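Local atomic coordinates of aldehyde dehydrogenase 12 (Zea mays, PDB entry 6D97), a protein that catalyses the NAD-dependent oxidation of L-glutamate gamma-semialdehyde to glutamate, the last step of proline breakdown in plants. Residues Tyr189-Pro197 / Leu262-Thr273; Lys218-Ser228 / Asp247-Met258. All coordinates share one frame; numbering follows the deposited sequence.

Contact 1 of 2, residues Tyr189-Pro197 / Leu262-Thr273. With NAD (nicotinamide-adenine-dinucleotide), chain E.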
loop_
_atom_site.group_PDB
_atom_site.type_symbol
_atom_site.label_atom_id
_atom_site.label_comp_id
_atom_site.label_asym_id
_atom_site.label_seq_id
_atom_site.Cartn_x
_atom_site.Cartn_y
_atom_site.Cartn_z
ATOM N N TYR A 189 -0.408 -12.766 17.769
ATOM C CA TYR A 189 -1.391 -13.316 18.687
ATOM C C TYR A 189 -0.756 -13.973 19.902
ATOM O O TYR A 189 -1.403 -14.063 20.952
ATOM C CB TYR A 189 -2.277 -14.334 17.974
ATOM C CG TYR A 189 -3.201 -13.758 16.929
ATOM C CD1 TYR A 189 -4.403 -13.160 17.281
ATOM C CD2 TYR A 189 -2.893 -13.848 15.585
ATOM C CE1 TYR A 189 -5.261 -12.651 16.320
ATOM C CE2 TYR A 189 -3.736 -13.344 14.626
ATOM C CZ TYR A 189 -4.918 -12.750 14.994
ATOM O OH TYR A 189 -5.747 -12.259 14.016
ATOM N N GLY A 190 0.487 -14.430 19.786
ATOM C CA GLY A 190 1.158 -15.099 20.871
ATOM C C GLY A 190 1.148 -16.603 20.696
ATOM O O GLY A 190 1.671 -17.139 19.712
ATOM N N PRO A 191 0.542 -17.316 21.647
ATOM C CA PRO A 191 0.462 -18.781 21.548
ATOM C C PRO A 191 -0.583 -19.180 20.517
ATOM O O PRO A 191 -1.748 -18.784 20.611
ATOM C CB PRO A 191 0.057 -19.210 22.964
ATOM C CG PRO A 191 -0.724 -18.040 23.492
ATOM C CD PRO A 191 -0.141 -16.799 22.846
ATOM N N VAL A 192 -0.154 -19.946 19.515
ATOM C CA VAL A 192 -1.015 -20.345 18.409
ATOM C C VAL A 192 -0.787 -21.819 18.097
ATOM O O VAL A 192 0.156 -22.446 18.583
ATOM C CB VAL A 192 -0.779 -19.487 17.146
ATOM C CG1 VAL A 192 -0.931 -18.010 17.464
ATOM C CG2 VAL A 192 0.586 -19.767 16.553
ATOM N N ALA A 193 -1.670 -22.365 17.260
ATOM C CA ALA A 193 -1.617 -23.760 16.853
ATOM C C ALA A 193 -1.776 -23.870 15.343
ATOM O O ALA A 193 -2.433 -23.038 14.709
ATOM C CB ALA A 193 -2.700 -24.590 17.549
ATOM N N ILE A 194 -1.154 -24.902 14.774
ATOM C CA ILE A 194 -1.211 -25.183 13.344
ATOM C C ILE A 194 -1.496 -26.664 13.154
ATOM O O ILE A 194 -0.821 -27.513 13.745
ATOM C CB ILE A 194 0.090 -24.794 12.625
ATOM C CG1 ILE A 194 0.423 -23.339 12.918
ATOM C CG2 ILE A 194 -0.047 -24.989 11.129
ATOM C CD1 ILE A 194 1.828 -22.960 12.513
ATOM N N ILE A 195 -2.495 -26.969 12.331
ATOM C CA ILE A 195 -2.953 -28.332 12.084
ATOM C C ILE A 195 -3.089 -28.512 10.576
ATOM O O ILE A 195 -3.871 -27.801 9.934
ATOM C CB ILE A 195 -4.292 -28.613 12.789
ATOM C CG1 ILE A 195 -4.190 -28.282 14.282
ATOM C CG2 ILE A 195 -4.711 -30.051 12.575
ATOM C CD1 ILE A 195 -5.510 -28.331 15.010
ATOM N N THR A 196 -2.335 -29.452 10.011
ATOM C CA THR A 196 -2.259 -29.643 8.570
ATOM C C THR A 196 -2.473 -31.102 8.192
ATOM O O THR A 196 -2.273 -32.002 9.016
ATOM C CB THR A 196 -0.908 -29.159 8.020
ATOM O OG1 THR A 196 0.119 -30.096 8.358
ATOM C CG2 THR A 196 -0.559 -27.803 8.589
ATOM N N PRO A 197 -2.874 -31.375 6.926
ATOM C CA PRO A 197 -3.288 -32.735 6.557
ATOM C C PRO A 197 -2.197 -33.571 5.902
ATOM O O PRO A 197 -1.017 -33.208 5.906
ATOM C CB PRO A 197 -4.431 -32.471 5.573
ATOM C CG PRO A 197 -3.946 -31.260 4.827
ATOM C CD PRO A 197 -3.131 -30.432 5.821
ATOM N N LEU A 262 -6.240 -28.001 22.205
ATOM C CA LEU A 262 -6.737 -26.691 21.793
ATOM C C LEU A 262 -7.654 -26.090 22.848
ATOM O O LEU A 262 -7.591 -24.887 23.124
ATOM C CB LEU A 262 -7.474 -26.800 20.458
ATOM C CG LEU A 262 -6.674 -27.201 19.218
ATOM C CD1 LEU A 262 -7.596 -27.346 18.010
ATOM C CD2 LEU A 262 -5.578 -26.193 18.937
ATOM N N LEU A 263 -8.517 -26.908 23.444
ATOM C CA LEU A 263 -9.441 -26.405 24.451
ATOM C C LEU A 263 -8.784 -26.221 25.811
ATOM O O LEU A 263 -9.292 -25.449 26.631
ATOM C CB LEU A 263 -10.640 -27.346 24.562
ATOM C CG LEU A 263 -11.508 -27.353 23.302
ATOM C CD1 LEU A 263 -12.545 -28.466 23.338
ATOM C CD2 LEU A 263 -12.177 -25.999 23.128
ATOM N N GLU A 264 -7.666 -26.899 26.066
ATOM C CA GLU A 264 -6.968 -26.756 27.336
ATOM C C GLU A 264 -5.905 -25.667 27.294
ATOM O O GLU A 264 -5.717 -24.949 28.281
ATOM C CB GLU A 264 -6.333 -28.088 27.740
ATOM C CG GLU A 264 -7.325 -29.111 28.272
ATOM C CD GLU A 264 -6.969 -29.582 29.667
ATOM O OE1 GLU A 264 -6.371 -30.671 29.798
ATOM O OE2 GLU A 264 -7.271 -28.851 30.634
ATOM N N ALA A 265 -5.200 -25.530 26.169
ATOM C CA ALA A 265 -4.164 -24.512 26.058
ATOM C C ALA A 265 -4.719 -23.159 25.641
ATOM O O ALA A 265 -4.059 -22.138 25.868
ATOM C CB ALA A 265 -3.089 -24.958 25.063
ATOM N N ASN A 266 -5.920 -23.136 25.055
ATOM C CA ASN A 266 -6.587 -21.939 24.556
ATOM C C ASN A 266 -5.630 -21.082 23.738
ATOM O O ASN A 266 -5.306 -19.961 24.149
ATOM C CB ASN A 266 -7.163 -21.115 25.711
ATOM C CG ASN A 266 -8.156 -21.895 26.549
ATOM O OD1 ASN A 266 -7.959 -22.078 27.751
ATOM N ND2 ASN A 266 -9.234 -22.357 25.922
ATOM N N PRO A 267 -5.147 -21.567 22.595
ATOM C CA PRO A 267 -4.299 -20.719 21.757
ATOM C C PRO A 267 -5.106 -19.550 21.221
ATOM O O PRO A 267 -6.322 -19.640 21.032
ATOM C CB PRO A 267 -3.850 -21.660 20.637
ATOM C CG PRO A 267 -4.952 -22.646 20.533
ATOM C CD PRO A 267 -5.454 -22.849 21.939
ATOM N N LYS A 268 -4.421 -18.432 20.991
ATOM C CA LYS A 268 -5.113 -17.232 20.544
ATOM C C LYS A 268 -5.468 -17.277 19.067
ATOM O O LYS A 268 -6.362 -16.541 18.636
ATOM C CB LYS A 268 -4.270 -15.995 20.853
ATOM C CG LYS A 268 -4.196 -15.707 22.343
ATOM C CD LYS A 268 -5.600 -15.638 22.929
ATOM C CE LYS A 268 -5.713 -16.423 24.222
ATOM N NZ LYS A 268 -5.055 -15.744 25.366
ATOM N N MET A 269 -4.794 -18.120 18.290
ATOM C CA MET A 269 -5.141 -18.341 16.894
ATOM C C MET A 269 -4.827 -19.788 16.554
ATOM O O MET A 269 -3.833 -20.339 17.030
ATOM C CB MET A 269 -4.378 -17.395 15.960
ATOM C CG MET A 269 -5.275 -16.592 15.021
ATOM S SD MET A 269 -6.222 -17.622 13.879
ATOM C CE MET A 269 -4.901 -18.382 12.939
ATOM N N THR A 270 -5.678 -20.407 15.740
ATOM C CA THR A 270 -5.447 -21.765 15.267
ATOM C C THR A 270 -5.605 -21.780 13.758
ATOM O O THR A 270 -6.666 -21.417 13.239
ATOM C CB THR A 270 -6.411 -22.766 15.912
ATOM O OG1 THR A 270 -6.166 -22.832 17.321
ATOM C CG2 THR A 270 -6.217 -24.150 15.312
ATOM N N LEU A 271 -4.546 -22.170 13.056
ATOM C CA LEU A 271 -4.622 -22.431 11.626
ATOM C C LEU A 271 -4.979 -23.897 11.442
ATOM O O LEU A 271 -4.239 -24.783 11.886
ATOM C CB LEU A 271 -3.299 -22.103 10.932
ATOM C CG LEU A 271 -3.196 -22.134 9.400
ATOM C CD1 LEU A 271 -3.056 -23.551 8.835
ATOM C CD2 LEU A 271 -4.386 -21.425 8.774
ATOM N N PHE A 272 -6.109 -24.156 10.796
ATOM C CA PHE A 272 -6.495 -25.514 10.456
ATOM C C PHE A 272 -6.585 -25.668 8.948
ATOM O O PHE A 272 -7.251 -24.875 8.274
ATOM C CB PHE A 272 -7.829 -25.909 11.081
ATOM C CG PHE A 272 -8.287 -27.274 10.667
ATOM C CD1 PHE A 272 -7.775 -28.400 11.286
ATOM C CD2 PHE A 272 -9.201 -27.434 9.638
ATOM C CE1 PHE A 272 -8.173 -29.657 10.900
ATOM C CE2 PHE A 272 -9.608 -28.690 9.249
ATOM C CZ PHE A 272 -9.093 -29.803 9.879
ATOM N N THR A 273 -5.940 -26.709 8.433
ATOM C CA THR A 273 -6.068 -27.110 7.040
ATOM C C THR A 273 -6.446 -28.581 7.014
ATOM O O THR A 273 -5.695 -29.422 7.518
ATOM C CB THR A 273 -4.768 -26.877 6.271
ATOM O OG1 THR A 273 -4.374 -25.506 6.400
ATOM C CG2 THR A 273 -4.973 -27.196 4.808
HETATM P PA NAD E . -8.690 -33.987 8.345
HETATM O O1A NAD E . -9.743 -32.918 8.778
HETATM O O2A NAD E . -9.012 -35.398 8.419
HETATM O O5B NAD E . -7.416 -34.101 9.084
HETATM C C5B NAD E . -6.464 -33.068 8.993
HETATM C C4B NAD E . -5.699 -32.816 10.288
HETATM O O4B NAD E . -6.535 -32.381 11.346
HETATM C C3B NAD E . -4.916 -33.999 10.755
HETATM O O3B NAD E . -3.701 -33.610 11.268
HETATM C C2B NAD E . -5.777 -34.553 11.806
HETATM O O2B NAD E . -5.039 -35.267 12.722
HETATM C C1B NAD E . -6.355 -33.314 12.379
HETATM N N9A NAD E . -7.610 -33.480 13.082
HETATM C C8A NAD E . -8.672 -34.306 12.764
HETATM N N7A NAD E . -9.649 -34.130 13.660
HETATM C C5A NAD E . -9.260 -33.169 14.588
HETATM C C6A NAD E . -9.843 -32.593 15.702
HETATM N N6A NAD E . -11.161 -33.001 16.103
HETATM N N1A NAD E . -9.183 -31.663 16.407
HETATM C C2A NAD E . -7.937 -31.254 16.054
HETATM N N3A NAD E . -7.331 -31.796 14.966
HETATM C C4A NAD E . -7.959 -32.735 14.229
HETATM O O3 NAD E . -8.170 -33.979 6.971
HETATM P PN NAD E . -8.347 -35.121 5.881
HETATM O O1N NAD E . -7.818 -34.429 4.572
HETATM O O2N NAD E . -7.468 -36.302 6.172
HETATM O O5D NAD E . -9.771 -35.551 5.650
#
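Two neighbouring parallel strands of the Rossmann-fold sheet, 191-196 and 269-273, meet here, with Ala193 beside Thr270, Ile194 beside Leu271 and Ile195 beside Phe272. A ladder of backbone bonds starts with Lys268 N to Pro191 O and runs on through Ala193 and Leu271 to Thr273 N, which meets Ile195 O at 2.8 Å. On the face carrying Ala193 and Ile195, helix 255-265 closes in through Leu262. One of its methyls, CD2, presses on Ala193 CB at 3.6 Å, while the other, CD1, meets Ile195 CD1 tip to tip at 3.8 Å. The opposite face holds Ile194 and Leu271, whose side chains pack on Trp524 of helix 517-524. Near the start of the two strands, Met269 lays its CG over the centre of the Tyr189 ring, a CH-pi contact 3.7 Å from the centroid and 14° off the normal. Its SD stands farther above the same ring in a Met-aromatic pair. At the other end, Phe272 has CG anti to its backbone nitrogen (chi1 176°), which carries the ring past Ile195 CG2 to the cofactor; Phe272 CE1 lies 3.2 Å from NAD O4B. Ile195 CG2 touches the same ribose oxygen, and NAD O3B donates to Thr196 O at 3.1 Å. Strand ends that meet the adenosine ribose in this way are typical of the Rossmann-type NAD site of aldehyde dehydrogenases.

Contact 2 of 2, residues Lys218-Ser228 / Asp247-Met258. With NAD (nicotinamide-adenine-dinucleotide), chain E.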
loop_
_atom_site.group_PDB
_atom_site.type_symbol
_atom_site.label_atom_id
_atom_site.label_comp_id
_atom_site.label_asym_id
_atom_site.label_seq_id
_atom_site.Cartn_x
_atom_site.Cartn_y
_atom_site.Cartn_z
ATOM N N LYS A 218 4.196 -17.904 18.879
ATOM C CA LYS A 218 4.825 -19.173 19.232
ATOM C C LYS A 218 3.864 -20.296 18.879
ATOM O O LYS A 218 2.853 -20.485 19.573
ATOM C CB LYS A 218 5.200 -19.233 20.713
ATOM C CG LYS A 218 5.695 -20.603 21.143
ATOM C CD LYS A 218 6.372 -20.582 22.491
ATOM C CE LYS A 218 6.890 -21.971 22.831
ATOM N NZ LYS A 218 7.668 -21.987 24.100
ATOM N N PRO A 219 4.114 -21.040 17.809
ATOM C CA PRO A 219 3.168 -22.068 17.380
ATOM C C PRO A 219 3.491 -23.449 17.921
ATOM O O PRO A 219 4.638 -23.793 18.214
ATOM C CB PRO A 219 3.327 -22.043 15.854
ATOM C CG PRO A 219 4.779 -21.738 15.670
ATOM C CD PRO A 219 5.196 -20.851 16.830
ATOM N N VAL A 220 2.435 -24.242 18.057
ATOM C CA VAL A 220 2.543 -25.688 18.177
ATOM C C VAL A 220 2.029 -26.273 16.869
ATOM O O VAL A 220 0.932 -25.924 16.410
ATOM C CB VAL A 220 1.772 -26.228 19.397
ATOM C CG1 VAL A 220 0.289 -25.865 19.332
ATOM C CG2 VAL A 220 1.966 -27.730 19.515
ATOM N N LEU A 221 2.846 -27.106 16.237
ATOM C CA LEU A 221 2.563 -27.620 14.905
ATOM C C LEU A 221 2.179 -29.089 14.988
ATOM O O LEU A 221 2.906 -29.896 15.576
ATOM C CB LEU A 221 3.767 -27.440 13.979
ATOM C CG LEU A 221 3.631 -28.143 12.628
ATOM C CD1 LEU A 221 2.496 -27.559 11.801
ATOM C CD2 LEU A 221 4.933 -28.076 11.861
ATOM N N LYS A 222 1.037 -29.430 14.400
ATOM C CA LYS A 222 0.570 -30.807 14.331
ATOM C C LYS A 222 0.340 -31.170 12.872
ATOM O O LYS A 222 -0.456 -30.521 12.184
ATOM C CB LYS A 222 -0.710 -30.995 15.148
ATOM C CG LYS A 222 -1.208 -32.428 15.218
ATOM C CD LYS A 222 -2.622 -32.534 14.675
ATOM C CE LYS A 222 -3.201 -33.924 14.882
ATOM N NZ LYS A 222 -2.547 -34.934 14.003
ATOM N N VAL A 223 1.040 -32.198 12.404
ATOM C CA VAL A 223 0.882 -32.729 11.057
ATOM C C VAL A 223 0.314 -34.135 11.175
ATOM O O VAL A 223 0.648 -34.868 12.114
ATOM C CB VAL A 223 2.219 -32.727 10.285
ATOM C CG1 VAL A 223 2.044 -33.274 8.872
ATOM C CG2 VAL A 223 2.801 -31.318 10.252
ATOM N N ASP A 224 -0.573 -34.490 10.242
ATOM C CA ASP A 224 -1.145 -35.828 10.161
ATOM C C ASP A 224 -0.065 -36.879 10.349
ATOM O O ASP A 224 0.951 -36.876 9.646
ATOM C CB ASP A 224 -1.842 -36.020 8.809
ATOM C CG ASP A 224 -2.741 -37.248 8.782
ATOM O OD1 ASP A 224 -2.243 -38.378 8.988
ATOM O OD2 ASP A 224 -3.959 -37.078 8.572
ATOM N N SER A 225 -0.280 -37.770 11.322
ATOM C CA SER A 225 0.767 -38.702 11.726
ATOM C C SER A 225 1.225 -39.578 10.571
ATOM O O SER A 225 2.341 -40.106 10.600
ATOM C CB SER A 225 0.284 -39.580 12.880
ATOM O OG SER A 225 0.074 -38.812 14.052
ATOM N N LYS A 226 0.380 -39.748 9.553
ATOM C CA LYS A 226 0.773 -40.555 8.405
ATOM C C LYS A 226 1.990 -39.978 7.697
ATOM O O LYS A 226 2.784 -40.730 7.123
ATOM C CB LYS A 226 -0.394 -40.683 7.426
ATOM C CG LYS A 226 -1.479 -41.657 7.849
ATOM C CD LYS A 226 -2.500 -41.849 6.734
ATOM C CE LYS A 226 -3.908 -41.515 7.204
ATOM N NZ LYS A 226 -4.060 -40.070 7.548
ATOM N N VAL A 227 2.163 -38.656 7.725
ATOM C CA VAL A 227 3.204 -37.997 6.947
ATOM C C VAL A 227 4.080 -37.074 7.778
ATOM O O VAL A 227 4.958 -36.411 7.219
ATOM C CB VAL A 227 2.601 -37.214 5.764
ATOM C CG1 VAL A 227 1.733 -38.121 4.918
ATOM C CG2 VAL A 227 1.806 -36.031 6.279
ATOM N N SER A 228 3.883 -37.009 9.096
ATOM C CA SER A 228 4.577 -36.020 9.914
ATOM C C SER A 228 6.085 -36.212 9.928
ATOM O O SER A 228 6.794 -35.349 10.457
ATOM C CB SER A 228 4.050 -36.050 11.351
ATOM O OG SER A 228 4.243 -37.322 11.947
ATOM N N ASP A 247 11.250 -21.696 20.314
ATOM C CA ASP A 247 10.309 -20.890 19.546
ATOM C C ASP A 247 9.102 -21.674 19.038
ATOM O O ASP A 247 8.082 -21.059 18.711
ATOM C CB ASP A 247 11.019 -20.222 18.364
ATOM C CG ASP A 247 11.715 -18.934 18.758
ATOM O OD1 ASP A 247 11.950 -18.738 19.968
ATOM O OD2 ASP A 247 12.019 -18.114 17.865
ATOM N N MET A 248 9.179 -23.003 18.960
ATOM C CA MET A 248 8.034 -23.764 18.478
ATOM C C MET A 248 8.036 -25.162 19.077
ATOM O O MET A 248 9.057 -25.659 19.562
ATOM C CB MET A 248 8.008 -23.843 16.943
ATOM C CG MET A 248 9.116 -24.683 16.308
ATOM S SD MET A 248 8.761 -26.452 16.155
ATOM C CE MET A 248 7.410 -26.447 14.981
ATOM N N ASP A 249 6.866 -25.797 19.021
ATOM C CA ASP A 249 6.682 -27.170 19.458
ATOM C C ASP A 249 6.092 -27.995 18.321
ATOM O O ASP A 249 5.442 -27.468 17.415
ATOM C CB ASP A 249 5.770 -27.251 20.684
ATOM C CG ASP A 249 6.343 -26.526 21.876
ATOM O OD1 ASP A 249 7.520 -26.764 22.213
ATOM O OD2 ASP A 249 5.619 -25.705 22.468
ATOM N N PHE A 250 6.308 -29.306 18.400
ATOM C CA PHE A 250 5.873 -30.249 17.375
ATOM C C PHE A 250 5.183 -31.411 18.074
ATOM O O PHE A 250 5.821 -32.126 18.852
ATOM C CB PHE A 250 7.081 -30.727 16.560
ATOM C CG PHE A 250 6.736 -31.578 15.372
ATOM C CD1 PHE A 250 5.890 -31.110 14.378
ATOM C CD2 PHE A 250 7.303 -32.836 15.231
ATOM C CE1 PHE A 250 5.596 -31.894 13.274
ATOM C CE2 PHE A 250 7.015 -33.627 14.136
ATOM C CZ PHE A 250 6.161 -33.157 13.153
ATOM N N ILE A 251 3.889 -31.591 17.826
ATOM C CA ILE A 251 3.110 -32.626 18.498
ATOM C C ILE A 251 2.562 -33.594 17.457
ATOM O O ILE A 251 2.094 -33.176 16.391
ATOM C CB ILE A 251 1.975 -32.031 19.357
ATOM C CG1 ILE A 251 1.220 -33.149 20.086
ATOM C CG2 ILE A 251 1.020 -31.199 18.512
ATOM C CD1 ILE A 251 0.306 -32.664 21.198
ATOM N N ASN A 252 2.646 -34.886 17.757
ATOM C CA ASN A 252 2.008 -35.930 16.971
ATOM C C ASN A 252 0.910 -36.559 17.819
ATOM O O ASN A 252 1.147 -36.913 18.979
ATOM C CB ASN A 252 3.015 -36.997 16.530
ATOM C CG ASN A 252 4.156 -36.435 15.698
ATOM O OD1 ASN A 252 4.085 -36.399 14.471
ATOM N ND2 ASN A 252 5.228 -36.027 16.364
ATOM N N SER A 253 -0.284 -36.680 17.250
ATOM C CA SER A 253 -1.418 -37.236 17.980
ATOM C C SER A 253 -2.545 -37.491 16.994
ATOM O O SER A 253 -2.499 -37.053 15.841
ATOM C CB SER A 253 -1.892 -36.301 19.098
ATOM O OG SER A 253 -2.497 -35.134 18.566
ATOM N N ASP A 254 -3.560 -38.211 17.463
ATOM C CA ASP A 254 -4.796 -38.279 16.709
ATOM C C ASP A 254 -5.560 -36.968 16.868
ATOM O O ASP A 254 -5.200 -36.102 17.673
ATOM C CB ASP A 254 -5.651 -39.473 17.147
ATOM C CG ASP A 254 -5.987 -39.462 18.635
ATOM O OD1 ASP A 254 -6.305 -38.393 19.195
ATOM O OD2 ASP A 254 -5.965 -40.550 19.245
ATOM N N GLY A 255 -6.629 -36.827 16.086
ATOM C CA GLY A 255 -7.383 -35.586 16.107
ATOM C C GLY A 255 -8.007 -35.294 17.458
ATOM O O GLY A 255 -8.102 -34.137 17.871
ATOM N N ALA A 256 -8.426 -36.341 18.173
ATOM C CA ALA A 256 -9.144 -36.136 19.427
ATOM C C ALA A 256 -8.243 -35.532 20.495
ATOM O O ALA A 256 -8.679 -34.669 21.267
ATOM C CB ALA A 256 -9.741 -37.455 19.916
ATOM N N VAL A 257 -6.990 -35.980 20.567
ATOM C CA VAL A 257 -6.069 -35.418 21.548
ATOM C C VAL A 257 -5.731 -33.977 21.195
ATOM O O VAL A 257 -5.694 -33.102 22.069
ATOM C CB VAL A 257 -4.803 -36.282 21.661
ATOM C CG1 VAL A 257 -3.746 -35.540 22.452
ATOM C CG2 VAL A 257 -5.129 -37.610 22.320
ATOM N N MET A 258 -5.487 -33.704 19.910
ATOM C CA MET A 258 -5.219 -32.334 19.487
ATOM C C MET A 258 -6.393 -31.423 19.820
ATOM O O MET A 258 -6.203 -30.252 20.170
ATOM C CB MET A 258 -4.918 -32.292 17.989
ATOM C CG MET A 258 -4.355 -30.958 17.517
ATOM S SD MET A 258 -2.803 -30.558 18.348
ATOM C CE MET A 258 -2.554 -28.868 17.817
HETATM P PA NAD E . -8.690 -33.987 8.345
HETATM O O1A NAD E . -9.743 -32.918 8.778
HETATM O O2A NAD E . -9.012 -35.398 8.419
HETATM O O5B NAD E . -7.416 -34.101 9.084
HETATM C C5B NAD E . -6.464 -33.068 8.993
HETATM C C4B NAD E . -5.699 -32.816 10.288
HETATM O O4B NAD E . -6.535 -32.381 11.346
HETATM C C3B NAD E . -4.916 -33.999 10.755
HETATM O O3B NAD E . -3.701 -33.610 11.268
HETATM C C2B NAD E . -5.777 -34.553 11.806
HETATM O O2B NAD E . -5.039 -35.267 12.722
HETATM C C1B NAD E . -6.355 -33.314 12.379
HETATM N N9A NAD E . -7.610 -33.480 13.082
HETATM C C8A NAD E . -8.672 -34.306 12.764
HETATM N N7A NAD E . -9.649 -34.130 13.660
HETATM C C5A NAD E . -9.260 -33.169 14.588
HETATM C C6A NAD E . -9.843 -32.593 15.702
HETATM N N6A NAD E . -11.161 -33.001 16.103
HETATM N N1A NAD E . -9.183 -31.663 16.407
HETATM C C2A NAD E . -7.937 -31.254 16.054
HETATM N N3A NAD E . -7.331 -31.796 14.966
HETATM C C4A NAD E . -7.959 -32.735 14.229
HETATM O O3 NAD E . -8.170 -33.979 6.971
HETATM P PN NAD E . -8.347 -35.121 5.881
HETATM O O1N NAD E . -7.818 -34.429 4.572
HETATM O O2N NAD E . -7.468 -36.302 6.172
HETATM O O5D NAD E . -9.771 -35.551 5.650
HETATM O O HOH W 1 0.067 -36.196 14.394
HETATM O O HOH W 2 2.783 -33.908 13.871
HETATM O O HOH W 3 -2.717 -37.827 13.028
#
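Where helix 255-265 begins, beyond the paired strands 218-223 and 249-251, the Lys222 chain runs antiparallel to the Met258 side chain, with Lys222 CD 3.7 Å from Met258 CG. The packing is dense along the paired strands. Backbone bonds join Asp249 N to Pro219 O, Leu221 N to Asp249 O and Ile251 N to Leu221 O, the last at 3.0 Å. Val220 CG2 meets Ile251 CG2 at 3.7 Å on one face; on the other, Leu221 CD2 and Phe250 CD1 pack flank to flank, and the Phe250 ring turns its edge to Val223 CG2 and to Ser228 O. Beyond Ile251 the strands part, and this looser end is filled by water. Water 2 bridges Val223 N and Ile251 O, while water 1 accepts hydrogen bonds from Lys222 NZ and Ser253 N and donates to Val223 O and Ser225 OG, the latter also hydrogen-bonded to Glu76 OE2. Ser228 OG still spans the gap, donating to Asn252 OD1 at 2.7 Å from 23° outside the amide carbonyl plane. With CG anti to the backbone N (chi1 -176°) and bends at chi2 and chi4, the Lys222 chain brings NZ to Ser253 O at 2.8 Å and to NAD O2B, also at 2.8 Å. A methionine in place of Lys222 would probably leave Ser253 O and the ribose hydroxyl O2B without their ammonium donor and disturb the order of water 1. Asp254 OD1 caps helix 255-265 by accepting from Val257 N, and Met258 CB packs 3.7 Å from NAD C2A of the adenine. Held by Ser253 O and water 1, Lys222 thus presents its ammonium to the adenosine ribose hydroxyls, firmly to O2B and weakly to O3B.

In the fold
Following the chain from the N terminus, the parallel sheet begins with strand 191-196, passes through helix 203-214 and returns as strand 218-223 alongside it. Helix 229-240 then leads to edge strand 249-251, so that contact 2 closes a short beta-alpha-beta loop. Helix 255-265 brings the chain back across the sheet to strand 269-273, on the other side of strand 191-196, and there contact 1 closes a longer loop that encloses the whole of contact 2. The two contacts join through strands 191-196 and 218-223, with backbone pairings such as Ile194 to Lys222, and share helix 255-265. Together they tie four strands of the five-stranded parallel sheet around the adenosine end of NAD.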